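Local coordinates for chlorella virus DNA ligase-adenylate (Chlorella virus, PDB 1FVI), which probably seals breaks in duplex DNA as an ATP-dependent ligase, working through an enzyme-AMP intermediate in which the nucleotide is covalently linked to the protein, at residues 150-155 and 283-288; 170-173 and 179-182; 197-202 and 260-265. The protein carries 1 engineered substitution. One frame throughout, in Å; residues are numbered along the deposited sequence.

Contact 1. Residues 150-155 and 283-288; sequences YERDVL and PRFPVF
Phe285 meets Arg152 first, its CB facing the aliphatic part of the arginine and its ring reaching the guanidinium. Arg152 NH1 is 3.5 Å from Phe285 CD2 and equally near CE2, but the guanidinium and ring planes stand 90° apart and the approach is oblique, so this is a van der Waals contact rather than a stack. Nearer the backbone, Arg152 CD lies 3.8 Å from Phe285 CD2. A bend at chi3 (58°) turns the arginine back toward its own helix, where NE forms a salt bridge with Asp153 OD1 at 3.2 Å, the oxygen being met from above the carboxylate plane; this limits how the guanidinium can turn. The backbone of Phe285 is in the left-handed region (phi 44°), consistent with the corner the chain makes before strand 286-291. That strand is the last of the five antiparallel strands of the OB-fold domain, whereas helix 144-156 belongs to the adenylate-binding domain, so the contact bridges the two. Phe189, from the connection between them, touches Arg152, Leu155 and Phe285. Beyond the corner, Val287 directs its two methyls at different residues: CG2 sits 3.8 Å from Arg152 CG, while CG1 lies 3.9 Å from Leu155 C and also near Leu155 CB. At Phe288 the side chain turns from the helix to meet Phe250, but the carbonyl stays involved: one water is 2.7 Å from Phe288 O and 2.9 Å from Leu155 O, in hydrogen-bonding geometry to both.

Contact 2. Residues 170-173 and 179-182; sequences KYKF and KEGI
Lys172 and Glu180 meet through their charged ends, their side chains crossing at about a right angle. The lysine is fully stretched, with CG anti to the backbone N (chi1 -174°) and every later torsion near 180°, and this full length carries the ammonium to the carboxylate. NZ is 2.7 Å from Glu180 OE1 and uses the syn lone pair of that oxygen, on the side of the other oxygen; a second, weak bond runs from NZ to OE2 at 3.2 Å. The unequal lengths show a salt bridge centred on OE1. Both partners are held again: Lys172 NZ also bonds to Arg175 O, and Glu180 OE1 also accepts from Thr177 N, which ties the intervening loop residues Arg175 and Thr177 to the ion pair. Lys170 and Ile182 form the other half of the contact, again crossed near a right angle. Here the lysine is bent at chi2 and chi3, which brings NZ over the isoleucine, 3.5 Å from Ile182 CG1, while Lys170 CD lies 4.0 Å from Ile182 CD1. The second branch, Ile182 CG2, sits 3.4 Å from Lys170 O, so a side-chain methyl packs on the opposite segment's main chain. The like charge of Lys166 is close to Lys170 NZ and may lower the proton affinity of one of them; Lys166 NZ also bonds to Glu180 O. All of this belongs to the irregular loop joining strands 162-165 and 184-186, which lie antiparallel and adjacent in the mixed sheet of the adenylate-binding domain.

Contact 3. Residues 197-202 and 260-265; sequences ISMTAL and QNKESY
The sulfur of Met199 sits unusually near an aliphatic carbon: SD is 3.4 Å from Lys262 CB, somewhat inside the usual separation of a sulfur and a methylene, so the packing is tight at this point. As the methionine leaves strand 190-201, chi1 of -67° sets CG opposite the carbonyl carbon, and the extended chain beyond it carries the thioether to the turn at 262-265. Its terminal methyl goes one step further, lying 3.9 Å from Lys262 CB and at the same distance from Tyr265 CB. CE thus touches the CB atoms of two residues three apart in sequence, which share a side of the turn. Its approach to the tyrosine ring is oblique, and the ring swings off to meet Phe258 edge-to-face. These elements fit the OB fold: strand 190-201 is the central strand in the order of the five-stranded antiparallel sheet, and helix 252-260 lies between the third and fourth strands in chain order, followed by this short, weakly bonded turn. Where the strand passes Ile197 and Ser198, both residues face Glu236 in a classic beta bulge. Lys262 CG is tucked between its own N and C (chi1 55°); beyond CB the chain runs off from the methionine, and a bend at chi4 sets the ammonium at Trp259. That end is taken up by Trp259, through a bond to its carbonyl and a cation-pi contact with its ring, while a long salt bridge links Lys262 NZ to Glu263 OE2 at 3.7 Å. Met199 also touches Phe258, Trp259 and, on strand 232-237, Ile235.

Overall arrangement
The three contacts sample both domains and the junction between them. Contact 2 lies in the adenylate-binding domain, contact 3 in the OB domain, and contact 1 joins the two, with its strand in the same sheet that contact 3 reaches. Centres of contacts 1 and 3 are 21 Å apart, those of 1 and 2 are 27 Å apart, and those of 2 and 3 are 47 Å apart, on opposite sides of the chain's centre. Neither contact 1 nor 2 touches the nucleotide: the side chains of Leu155 and Ile182 are about 11 and 10 Å from the bound AMP, and Leu155 lies about 8 Å from Lys26, which carries it covalently. Contact 3 lies away from that pocket.

Contact 1. Residues 150-155 and 283-288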
ATOM      1  N   TYR A 150      -1.084 -12.459  -2.151  1.00 24.89           N
ATOM      2  CA  TYR A 150      -1.330 -11.179  -1.503  1.00 19.32           C
ATOM      3  C   TYR A 150      -0.413 -10.064  -2.042  1.00 20.66           C
ATOM      4  O   TYR A 150      -0.873  -8.930  -2.273  1.00 18.29           O
ATOM      5  CB  TYR A 150      -1.199 -11.318   0.021  1.00 17.96           C
ATOM      6  CG  TYR A 150      -1.579 -10.054   0.737  1.00 23.27           C
ATOM      7  CD1 TYR A 150      -2.904  -9.602   0.725  1.00 18.38           C
ATOM      8  CD2 TYR A 150      -0.614  -9.266   1.371  1.00 19.92           C
ATOM      9  CE1 TYR A 150      -3.256  -8.404   1.313  1.00 22.50           C
ATOM     10  CE2 TYR A 150      -0.963  -8.053   1.968  1.00 21.07           C
ATOM     11  CZ  TYR A 150      -2.284  -7.631   1.925  1.00 20.04           C
ATOM     12  OH  TYR A 150      -2.652  -6.416   2.422  1.00 19.80           O
ATOM     13  N   GLU A 151       0.868 -10.392  -2.270  1.00 19.73           N
ATOM     14  CA  GLU A 151       1.837  -9.420  -2.794  1.00 19.91           C
ATOM     15  C   GLU A 151       1.423  -9.009  -4.210  1.00 23.25           C
ATOM     16  O   GLU A 151       1.473  -7.823  -4.544  1.00 19.42           O
ATOM     17  CB  GLU A 151       3.283  -9.967  -2.803  1.00 12.34           C
ATOM     18  CG  GLU A 151       4.303  -8.915  -3.329  1.00 22.31           C
ATOM     19  CD  GLU A 151       5.781  -9.229  -3.075  1.00 23.13           C
ATOM     20  OE1 GLU A 151       6.634  -8.600  -3.732  1.00 19.64           O
ATOM     21  OE2 GLU A 151       6.106 -10.069  -2.214  1.00 23.88           O
ATOM     22  N   ARG A 152       1.058  -9.997  -5.035  1.00 20.11           N
ATOM     23  CA  ARG A 152       0.583  -9.749  -6.399  1.00 15.73           C
ATOM     24  C   ARG A 152      -0.611  -8.776  -6.349  1.00 15.82           C
ATOM     25  O   ARG A 152      -0.659  -7.783  -7.077  1.00 19.90           O
ATOM     26  CB  ARG A 152       0.123 -11.066  -7.029  1.00 18.19           C
ATOM     27  CG  ARG A 152      -0.628 -10.906  -8.355  1.00 25.02           C
ATOM     28  CD  ARG A 152      -1.601 -12.059  -8.606  1.00 40.46           C
ATOM     29  NE  ARG A 152      -2.595 -12.197  -7.541  1.00 48.58           N
ATOM     30  CZ  ARG A 152      -3.299 -13.304  -7.301  1.00 58.82           C
ATOM     31  NH1 ARG A 152      -3.139 -14.383  -8.051  1.00 63.77           N
ATOM     32  NH2 ARG A 152      -4.115 -13.364  -6.255  1.00 58.86           N
ATOM     33  N   ASP A 153      -1.570  -9.064  -5.472  1.00 25.14           N
ATOM     34  CA  ASP A 153      -2.762  -8.224  -5.321  1.00 20.25           C
ATOM     35  C   ASP A 153      -2.393  -6.812  -4.942  1.00 21.85           C
ATOM     36  O   ASP A 153      -2.818  -5.839  -5.563  1.00 25.83           O
ATOM     37  CB  ASP A 153      -3.679  -8.807  -4.244  1.00 24.56           C
ATOM     38  CG  ASP A 153      -4.460 -10.008  -4.737  1.00 33.89           C
ATOM     39  OD1 ASP A 153      -4.526 -10.203  -5.972  1.00 45.61           O
ATOM     40  OD2 ASP A 153      -5.015 -10.755  -3.898  1.00 43.40           O
ATOM     41  N   VAL A 154      -1.593  -6.725  -3.892  1.00 22.67           N
ATOM     42  CA  VAL A 154      -1.106  -5.470  -3.350  1.00 25.41           C
ATOM     43  C   VAL A 154      -0.318  -4.656  -4.396  1.00 23.80           C
ATOM     44  O   VAL A 154      -0.541  -3.450  -4.556  1.00 22.15           O
ATOM     45  CB  VAL A 154      -0.352  -5.782  -2.007  1.00 27.48           C
ATOM     46  CG1 VAL A 154       0.950  -5.071  -1.900  1.00 18.38           C
ATOM     47  CG2 VAL A 154      -1.281  -5.501  -0.838  1.00 21.68           C
ATOM     48  N   LEU A 155       0.544  -5.327  -5.151  1.00 19.50           N
ATOM     49  CA  LEU A 155       1.304  -4.660  -6.210  1.00 24.48           C
ATOM     50  C   LEU A 155       0.365  -4.189  -7.323  1.00 15.87           C
ATOM     51  O   LEU A 155       0.582  -3.147  -7.940  1.00 19.66           O
ATOM     52  CB  LEU A 155       2.334  -5.611  -6.818  1.00 15.79           C
ATOM     53  CG  LEU A 155       3.496  -5.894  -5.891  1.00 21.55           C
ATOM     54  CD1 LEU A 155       4.361  -7.015  -6.454  1.00 15.13           C
ATOM     55  CD2 LEU A 155       4.260  -4.587  -5.723  1.00 12.20           C
ATOM     56  N   PRO A 283       6.308 -16.705 -16.211  1.00 53.62           N
ATOM     57  CA  PRO A 283       6.406 -15.978 -14.941  1.00 50.63           C
ATOM     58  C   PRO A 283       5.125 -16.111 -14.132  1.00 41.97           C
ATOM     59  O   PRO A 283       4.038 -15.924 -14.665  1.00 42.26           O
ATOM     60  CB  PRO A 283       6.616 -14.538 -15.399  1.00 50.90           C
ATOM     61  CG  PRO A 283       7.379 -14.709 -16.677  1.00 53.14           C
ATOM     62  CD  PRO A 283       6.597 -15.809 -17.343  1.00 50.46           C
ATOM     63  N   ARG A 284       5.258 -16.463 -12.855  1.00 32.32           N
ATOM     64  CA  ARG A 284       4.100 -16.614 -11.980  1.00 39.51           C
ATOM     65  C   ARG A 284       3.642 -15.254 -11.460  1.00 37.41           C
ATOM     66  O   ARG A 284       4.464 -14.343 -11.294  1.00 35.10           O
ATOM     67  CB  ARG A 284       4.440 -17.529 -10.802  1.00 41.91           C
ATOM     68  CG  ARG A 284       4.620 -18.980 -11.177  1.00 67.85           C
ATOM     69  CD  ARG A 284       3.329 -19.574 -11.739  1.00 81.99           C
ATOM     70  NE  ARG A 284       2.195 -19.398 -10.830  1.00 88.83           N
ATOM     71  CZ  ARG A 284       1.676 -20.362 -10.074  1.00 93.70           C
ATOM     72  NH1 ARG A 284       2.185 -21.588 -10.104  1.00 91.77           N
ATOM     73  NH2 ARG A 284       0.631 -20.103  -9.297  1.00 97.09           N
ATOM     74  N   PHE A 285       2.330 -15.104 -11.270  1.00 29.89           N
ATOM     75  CA  PHE A 285       1.732 -13.863 -10.754  1.00 25.38           C
ATOM     76  C   PHE A 285       2.287 -12.548 -11.359  1.00 25.67           C
ATOM     77  O   PHE A 285       2.647 -11.625 -10.632  1.00 24.20           O
ATOM     78  CB  PHE A 285       1.934 -13.800  -9.240  1.00 31.10           C
ATOM     79  CG  PHE A 285       1.430 -14.996  -8.493  1.00 36.46           C
ATOM     80  CD1 PHE A 285       2.253 -15.652  -7.582  1.00 44.62           C
ATOM     81  CD2 PHE A 285       0.121 -15.427  -8.641  1.00 46.42           C
ATOM     82  CE1 PHE A 285       1.779 -16.719  -6.822  1.00 48.77           C
ATOM     83  CE2 PHE A 285      -0.365 -16.494  -7.887  1.00 56.06           C
ATOM     84  CZ  PHE A 285       0.470 -17.140  -6.974  1.00 53.14           C
ATOM     85  N   PRO A 286       2.374 -12.446 -12.690  1.00 30.66           N
ATOM     86  CA  PRO A 286       2.907 -11.192 -13.240  1.00 23.99           C
ATOM     87  C   PRO A 286       2.017  -9.978 -12.957  1.00 27.77           C
ATOM     88  O   PRO A 286       0.783 -10.080 -12.931  1.00 31.48           O
ATOM     89  CB  PRO A 286       3.012 -11.498 -14.741  1.00 25.67           C
ATOM     90  CG  PRO A 286       1.866 -12.464 -14.961  1.00 21.31           C
ATOM     91  CD  PRO A 286       1.977 -13.374 -13.767  1.00 28.19           C
ATOM     92  N   VAL A 287       2.647  -8.827 -12.765  1.00 22.16           N
ATOM     93  CA  VAL A 287       1.924  -7.594 -12.473  1.00 21.48           C
ATOM     94  C   VAL A 287       2.562  -6.442 -13.222  1.00 22.28           C
ATOM     95  O   VAL A 287       3.774  -6.254 -13.151  1.00 22.76           O
ATOM     96  CB  VAL A 287       1.970  -7.217 -10.951  1.00 26.98           C
ATOM     97  CG1 VAL A 287       1.005  -6.055 -10.661  1.00 16.13           C
ATOM     98  CG2 VAL A 287       1.645  -8.402 -10.087  1.00 26.64           C
ATOM     99  N   PHE A 288       1.732  -5.660 -13.914  1.00 18.51           N
ATOM    100  CA  PHE A 288       2.203  -4.501 -14.649  1.00 17.96           C
ATOM    101  C   PHE A 288       2.572  -3.413 -13.652  1.00 22.38           C
ATOM    102  O   PHE A 288       1.827  -3.142 -12.708  1.00 20.33           O
ATOM    103  CB  PHE A 288       1.100  -3.985 -15.576  1.00 22.45           C
ATOM    104  CG  PHE A 288       1.388  -2.639 -16.183  1.00 19.77           C
ATOM    105  CD1 PHE A 288       2.269  -2.517 -17.244  1.00 17.00           C
ATOM    106  CD2 PHE A 288       0.745  -1.507 -15.718  1.00 21.66           C
ATOM    107  CE1 PHE A 288       2.499  -1.293 -17.832  1.00 16.39           C
ATOM    108  CE2 PHE A 288       0.968  -0.269 -16.301  1.00 24.27           C
ATOM    109  CZ  PHE A 288       1.847  -0.160 -17.364  1.00 18.70           C
TER
HETATM  110  O   HOH W   1       1.024  -1.903 -10.486  1.00 32.51           O

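Contact 2. Residues 170-173 and 179-182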
ATOM      1  N   LYS A 170       3.328  -6.495  20.167  1.00 22.36           N
ATOM      2  CA  LYS A 170       3.167  -5.278  20.936  1.00 25.15           C
ATOM      3  C   LYS A 170       3.592  -4.130  20.046  1.00 23.49           C
ATOM      4  O   LYS A 170       4.093  -4.342  18.939  1.00 24.26           O
ATOM      5  CB  LYS A 170       4.114  -5.293  22.141  1.00 32.71           C
ATOM      6  CG  LYS A 170       4.434  -6.681  22.674  1.00 60.56           C
ATOM      7  CD  LYS A 170       5.500  -7.373  21.834  1.00 61.75           C
ATOM      8  CE  LYS A 170       5.187  -8.838  21.628  1.00 38.83           C
ATOM      9  NZ  LYS A 170       6.125  -9.410  20.646  1.00 56.65           N
ATOM     10  N   TYR A 171       3.385  -2.910  20.527  1.00 23.91           N
ATOM     11  CA  TYR A 171       3.836  -1.740  19.798  1.00 26.02           C
ATOM     12  C   TYR A 171       5.245  -1.474  20.341  1.00 28.17           C
ATOM     13  O   TYR A 171       5.412  -0.932  21.441  1.00 28.00           O
ATOM     14  CB  TYR A 171       2.925  -0.519  20.037  1.00 18.80           C
ATOM     15  CG  TYR A 171       3.245   0.598  19.076  1.00 18.98           C
ATOM     16  CD1 TYR A 171       2.413   0.870  17.992  1.00 16.08           C
ATOM     17  CD2 TYR A 171       4.431   1.328  19.197  1.00 19.86           C
ATOM     18  CE1 TYR A 171       2.763   1.842  17.050  1.00 19.01           C
ATOM     19  CE2 TYR A 171       4.783   2.288  18.257  1.00 18.41           C
ATOM     20  CZ  TYR A 171       3.948   2.541  17.190  1.00 16.31           C
ATOM     21  OH  TYR A 171       4.306   3.493  16.262  1.00 17.39           O
ATOM     22  N   LYS A 172       6.248  -1.898  19.584  1.00 24.22           N
ATOM     23  CA  LYS A 172       7.642  -1.728  19.977  1.00 22.23           C
ATOM     24  C   LYS A 172       8.157  -0.327  19.663  1.00 26.50           C
ATOM     25  O   LYS A 172       7.958   0.180  18.558  1.00 23.39           O
ATOM     26  CB  LYS A 172       8.519  -2.777  19.274  1.00 28.91           C
ATOM     27  CG  LYS A 172       9.984  -2.783  19.713  1.00 28.49           C
ATOM     28  CD  LYS A 172      10.759  -3.870  19.002  1.00 29.70           C
ATOM     29  CE  LYS A 172      12.238  -3.787  19.314  1.00 27.04           C
ATOM     30  NZ  LYS A 172      13.024  -4.875  18.669  1.00 23.50           N
ATOM     31  N   PHE A 173       8.816   0.299  20.638  1.00 22.37           N
ATOM     32  CA  PHE A 173       9.371   1.639  20.437  1.00 25.66           C
ATOM     33  C   PHE A 173      10.752   1.454  19.811  1.00 31.03           C
ATOM     34  O   PHE A 173      11.778   1.733  20.422  1.00 32.73           O
ATOM     35  CB  PHE A 173       9.449   2.398  21.769  1.00 16.89           C
ATOM     36  CG  PHE A 173       8.120   2.513  22.479  1.00 24.47           C
ATOM     37  CD1 PHE A 173       8.052   2.535  23.864  1.00 25.81           C
ATOM     38  CD2 PHE A 173       6.936   2.643  21.759  1.00 24.78           C
ATOM     39  CE1 PHE A 173       6.817   2.696  24.520  1.00 29.48           C
ATOM     40  CE2 PHE A 173       5.698   2.803  22.401  1.00 24.39           C
ATOM     41  CZ  PHE A 173       5.642   2.831  23.784  1.00 26.16           C
ATOM     42  N   LYS A 179      13.211 -12.382  14.290  1.00 26.96           N
ATOM     43  CA  LYS A 179      12.751 -13.363  15.275  1.00 26.75           C
ATOM     44  C   LYS A 179      11.512 -12.905  16.026  1.00 20.49           C
ATOM     45  O   LYS A 179      10.632 -13.711  16.324  1.00 31.63           O
ATOM     46  CB  LYS A 179      13.849 -13.686  16.289  1.00 39.19           C
ATOM     47  CG  LYS A 179      15.070 -14.403  15.732  1.00 57.00           C
ATOM     48  CD  LYS A 179      16.125 -14.545  16.830  1.00 65.61           C
ATOM     49  CE  LYS A 179      17.480 -14.992  16.295  1.00 64.63           C
ATOM     50  NZ  LYS A 179      18.502 -15.004  17.381  1.00 65.46           N
ATOM     51  N   GLU A 180      11.448 -11.621  16.355  1.00 19.83           N
ATOM     52  CA  GLU A 180      10.280 -11.083  17.054  1.00 21.47           C
ATOM     53  C   GLU A 180       9.036 -11.193  16.176  1.00 27.21           C
ATOM     54  O   GLU A 180       7.929 -11.414  16.675  1.00 28.14           O
ATOM     55  CB  GLU A 180      10.509  -9.619  17.438  1.00 20.91           C
ATOM     56  CG  GLU A 180      11.291  -9.441  18.717  1.00 19.55           C
ATOM     57  CD  GLU A 180      11.795  -8.022  18.920  1.00 27.76           C
ATOM     58  OE1 GLU A 180      11.748  -7.208  17.977  1.00 26.92           O
ATOM     59  OE2 GLU A 180      12.275  -7.722  20.030  1.00 34.50           O
ATOM     60  N   GLY A 181       9.231 -11.038  14.867  1.00 24.93           N
ATOM     61  CA  GLY A 181       8.128 -11.115  13.929  1.00 22.64           C
ATOM     62  C   GLY A 181       7.002 -10.146  14.253  1.00 25.57           C
ATOM     63  O   GLY A 181       5.842 -10.439  13.959  1.00 23.51           O
ATOM     64  N   ILE A 182       7.341  -8.986  14.828  1.00 27.05           N
ATOM     65  CA  ILE A 182       6.336  -7.986  15.212  1.00 22.35           C
ATOM     66  C   ILE A 182       5.907  -7.191  13.998  1.00 15.82           C
ATOM     67  O   ILE A 182       4.713  -6.987  13.760  1.00 20.44           O
ATOM     68  CB  ILE A 182       6.880  -7.027  16.328  1.00 26.03           C
ATOM     69  CG1 ILE A 182       7.086  -7.797  17.641  1.00 28.73           C
ATOM     70  CG2 ILE A 182       5.934  -5.857  16.571  1.00 14.92           C
ATOM     71  CD1 ILE A 182       7.863  -7.008  18.663  1.00 27.23           C
TER

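Contact 3. Residues 197-202 and 260-265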
ATOM      1  N   ILE A 197       3.660  -6.863 -27.593  1.00 37.34           N
ATOM      2  CA  ILE A 197       3.478  -7.333 -28.963  1.00 36.91           C
ATOM      3  C   ILE A 197       2.028  -7.204 -29.444  1.00 36.46           C
ATOM      4  O   ILE A 197       1.789  -6.834 -30.587  1.00 46.11           O
ATOM      5  CB  ILE A 197       4.004  -8.759 -29.158  1.00 29.19           C
ATOM      6  CG1 ILE A 197       3.172  -9.754 -28.378  1.00 34.14           C
ATOM      7  CG2 ILE A 197       5.465  -8.850 -28.708  1.00 43.49           C
ATOM      8  CD1 ILE A 197       3.844 -11.105 -28.264  1.00 53.42           C
ATOM      9  N   SER A 198       1.069  -7.434 -28.555  1.00 35.23           N
ATOM     10  CA  SER A 198      -0.347  -7.303 -28.903  1.00 42.61           C
ATOM     11  C   SER A 198      -1.202  -7.013 -27.650  1.00 39.39           C
ATOM     12  O   SER A 198      -0.686  -6.996 -26.542  1.00 34.25           O
ATOM     13  CB  SER A 198      -0.851  -8.562 -29.624  1.00 36.47           C
ATOM     14  OG  SER A 198      -0.800  -9.694 -28.772  1.00 45.56           O
ATOM     15  N   MET A 199      -2.495  -6.748 -27.846  1.00 43.04           N
ATOM     16  CA  MET A 199      -3.418  -6.467 -26.747  1.00 35.52           C
ATOM     17  C   MET A 199      -4.743  -7.184 -26.927  1.00 36.57           C
ATOM     18  O   MET A 199      -5.144  -7.516 -28.046  1.00 34.60           O
ATOM     19  CB  MET A 199      -3.701  -4.971 -26.628  1.00 36.58           C
ATOM     20  CG  MET A 199      -2.518  -4.148 -26.212  1.00 44.23           C
ATOM     21  SD  MET A 199      -2.958  -2.429 -26.064  1.00 37.40           S
ATOM     22  CE  MET A 199      -1.298  -1.724 -25.860  1.00 30.47           C
ATOM     23  N   THR A 200      -5.430  -7.391 -25.812  1.00 26.82           N
ATOM     24  CA  THR A 200      -6.715  -8.053 -25.817  1.00 31.24           C
ATOM     25  C   THR A 200      -7.669  -7.128 -25.073  1.00 46.90           C
ATOM     26  O   THR A 200      -7.336  -6.657 -23.979  1.00 41.74           O
ATOM     27  CB  THR A 200      -6.643  -9.384 -25.076  1.00 24.72           C
ATOM     28  OG1 THR A 200      -5.587 -10.167 -25.628  1.00 39.13           O
ATOM     29  CG2 THR A 200      -7.939 -10.145 -25.221  1.00 34.09           C
ATOM     30  N   ALA A 201      -8.820  -6.839 -25.691  1.00 38.36           N
ATOM     31  CA  ALA A 201      -9.838  -5.967 -25.103  1.00 41.07           C
ATOM     32  C   ALA A 201     -10.483  -6.569 -23.846  1.00 40.50           C
ATOM     33  O   ALA A 201     -10.418  -7.784 -23.620  1.00 33.52           O
ATOM     34  CB  ALA A 201     -10.901  -5.646 -26.131  1.00 42.24           C
ATOM     35  N   LEU A 202     -11.138  -5.712 -23.063  1.00 36.50           N
ATOM     36  CA  LEU A 202     -11.788  -6.124 -21.820  1.00 42.13           C
ATOM     37  C   LEU A 202     -13.251  -6.570 -21.932  1.00 41.53           C
ATOM     38  O   LEU A 202     -13.625  -7.599 -21.366  1.00 43.42           O
ATOM     39  CB  LEU A 202     -11.659  -5.008 -20.774  1.00 43.98           C
ATOM     40  CG  LEU A 202     -12.329  -5.166 -19.403  1.00 43.02           C
ATOM     41  CD1 LEU A 202     -11.910  -6.468 -18.714  1.00 40.22           C
ATOM     42  CD2 LEU A 202     -11.969  -3.962 -18.539  1.00 35.80           C
ATOM     43  N   GLN A 260      -6.997   2.964 -26.717  1.00 38.86           N
ATOM     44  CA  GLN A 260      -7.296   4.016 -27.674  1.00 35.20           C
ATOM     45  C   GLN A 260      -6.076   4.288 -28.556  1.00 44.17           C
ATOM     46  O   GLN A 260      -6.211   4.596 -29.742  1.00 42.66           O
ATOM     47  CB  GLN A 260      -7.728   5.292 -26.954  1.00 42.92           C
ATOM     48  CG  GLN A 260      -9.011   5.149 -26.156  1.00 52.88           C
ATOM     49  CD  GLN A 260     -10.180   4.669 -27.001  1.00 73.36           C
ATOM     50  OE1 GLN A 260     -10.883   3.720 -26.634  1.00 72.74           O
ATOM     51  NE2 GLN A 260     -10.402   5.332 -28.135  1.00 78.46           N
ATOM     52  N   ASN A 261      -4.883   4.158 -27.980  1.00 43.67           N
ATOM     53  CA  ASN A 261      -3.651   4.381 -28.729  1.00 43.37           C
ATOM     54  C   ASN A 261      -2.756   3.151 -28.753  1.00 37.12           C
ATOM     55  O   ASN A 261      -1.540   3.285 -28.751  1.00 34.14           O
ATOM     56  CB  ASN A 261      -2.871   5.560 -28.135  1.00 45.33           C
ATOM     57  CG  ASN A 261      -3.481   6.904 -28.481  1.00 52.59           C
ATOM     58  OD1 ASN A 261      -4.309   7.430 -27.735  1.00 45.24           O
ATOM     59  ND2 ASN A 261      -3.071   7.469 -29.619  1.00 50.09           N
ATOM     60  N   LYS A 262      -3.348   1.961 -28.815  1.00 36.61           N
ATOM     61  CA  LYS A 262      -2.561   0.724 -28.811  1.00 40.20           C
ATOM     62  C   LYS A 262      -1.469   0.625 -29.863  1.00 42.16           C
ATOM     63  O   LYS A 262      -0.393   0.079 -29.623  1.00 43.31           O
ATOM     64  CB  LYS A 262      -3.465  -0.513 -28.846  1.00 44.24           C
ATOM     65  CG  LYS A 262      -4.461  -0.588 -29.959  1.00 45.26           C
ATOM     66  CD  LYS A 262      -5.311  -1.828 -29.768  1.00 56.72           C
ATOM     67  CE  LYS A 262      -6.460  -1.880 -30.757  1.00 71.58           C
ATOM     68  NZ  LYS A 262      -7.387  -0.720 -30.620  1.00 81.08           N
ATOM     69  N   GLU A 263      -1.727   1.231 -31.004  1.00 43.32           N
ATOM     70  CA  GLU A 263      -0.789   1.230 -32.102  1.00 44.28           C
ATOM     71  C   GLU A 263       0.509   1.933 -31.682  1.00 44.89           C
ATOM     72  O   GLU A 263       1.553   1.713 -32.283  1.00 46.90           O
ATOM     73  CB  GLU A 263      -1.427   1.936 -33.301  1.00 61.37           C
ATOM     74  CG  GLU A 263      -2.881   1.480 -33.632  1.00 71.84           C
ATOM     75  CD  GLU A 263      -3.974   2.029 -32.688  1.00 66.79           C
ATOM     76  OE1 GLU A 263      -3.828   3.155 -32.164  1.00 67.19           O
ATOM     77  OE2 GLU A 263      -4.997   1.332 -32.487  1.00 62.47           O
ATOM     78  N   SER A 264       0.418   2.758 -30.634  1.00 47.03           N
ATOM     79  CA  SER A 264       1.549   3.527 -30.071  1.00 45.21           C
ATOM     80  C   SER A 264       2.418   2.781 -29.052  1.00 41.00           C
ATOM     81  O   SER A 264       3.591   3.120 -28.868  1.00 45.98           O
ATOM     82  CB  SER A 264       1.046   4.809 -29.387  1.00 35.03           C
ATOM     83  OG  SER A 264       0.447   5.695 -30.313  1.00 59.47           O
ATOM     84  N   TYR A 265       1.839   1.800 -28.366  1.00 38.05           N
ATOM     85  CA  TYR A 265       2.572   1.054 -27.352  1.00 37.13           C
ATOM     86  C   TYR A 265       3.159  -0.257 -27.833  1.00 44.78           C
ATOM     87  O   TYR A 265       3.958  -0.869 -27.118  1.00 37.20           O
ATOM     88  CB  TYR A 265       1.692   0.816 -26.132  1.00 41.83           C
ATOM     89  CG  TYR A 265       1.105   2.096 -25.615  1.00 52.22           C
ATOM     90  CD1 TYR A 265      -0.224   2.433 -25.884  1.00 47.44           C
ATOM     91  CD2 TYR A 265       1.903   3.024 -24.948  1.00 51.58           C
ATOM     92  CE1 TYR A 265      -0.738   3.654 -25.517  1.00 38.80           C
ATOM     93  CE2 TYR A 265       1.398   4.255 -24.572  1.00 56.95           C
ATOM     94  CZ  TYR A 265       0.075   4.564 -24.864  1.00 54.65           C
ATOM     95  OH  TYR A 265      -0.424   5.797 -24.522  1.00 74.96           O
TER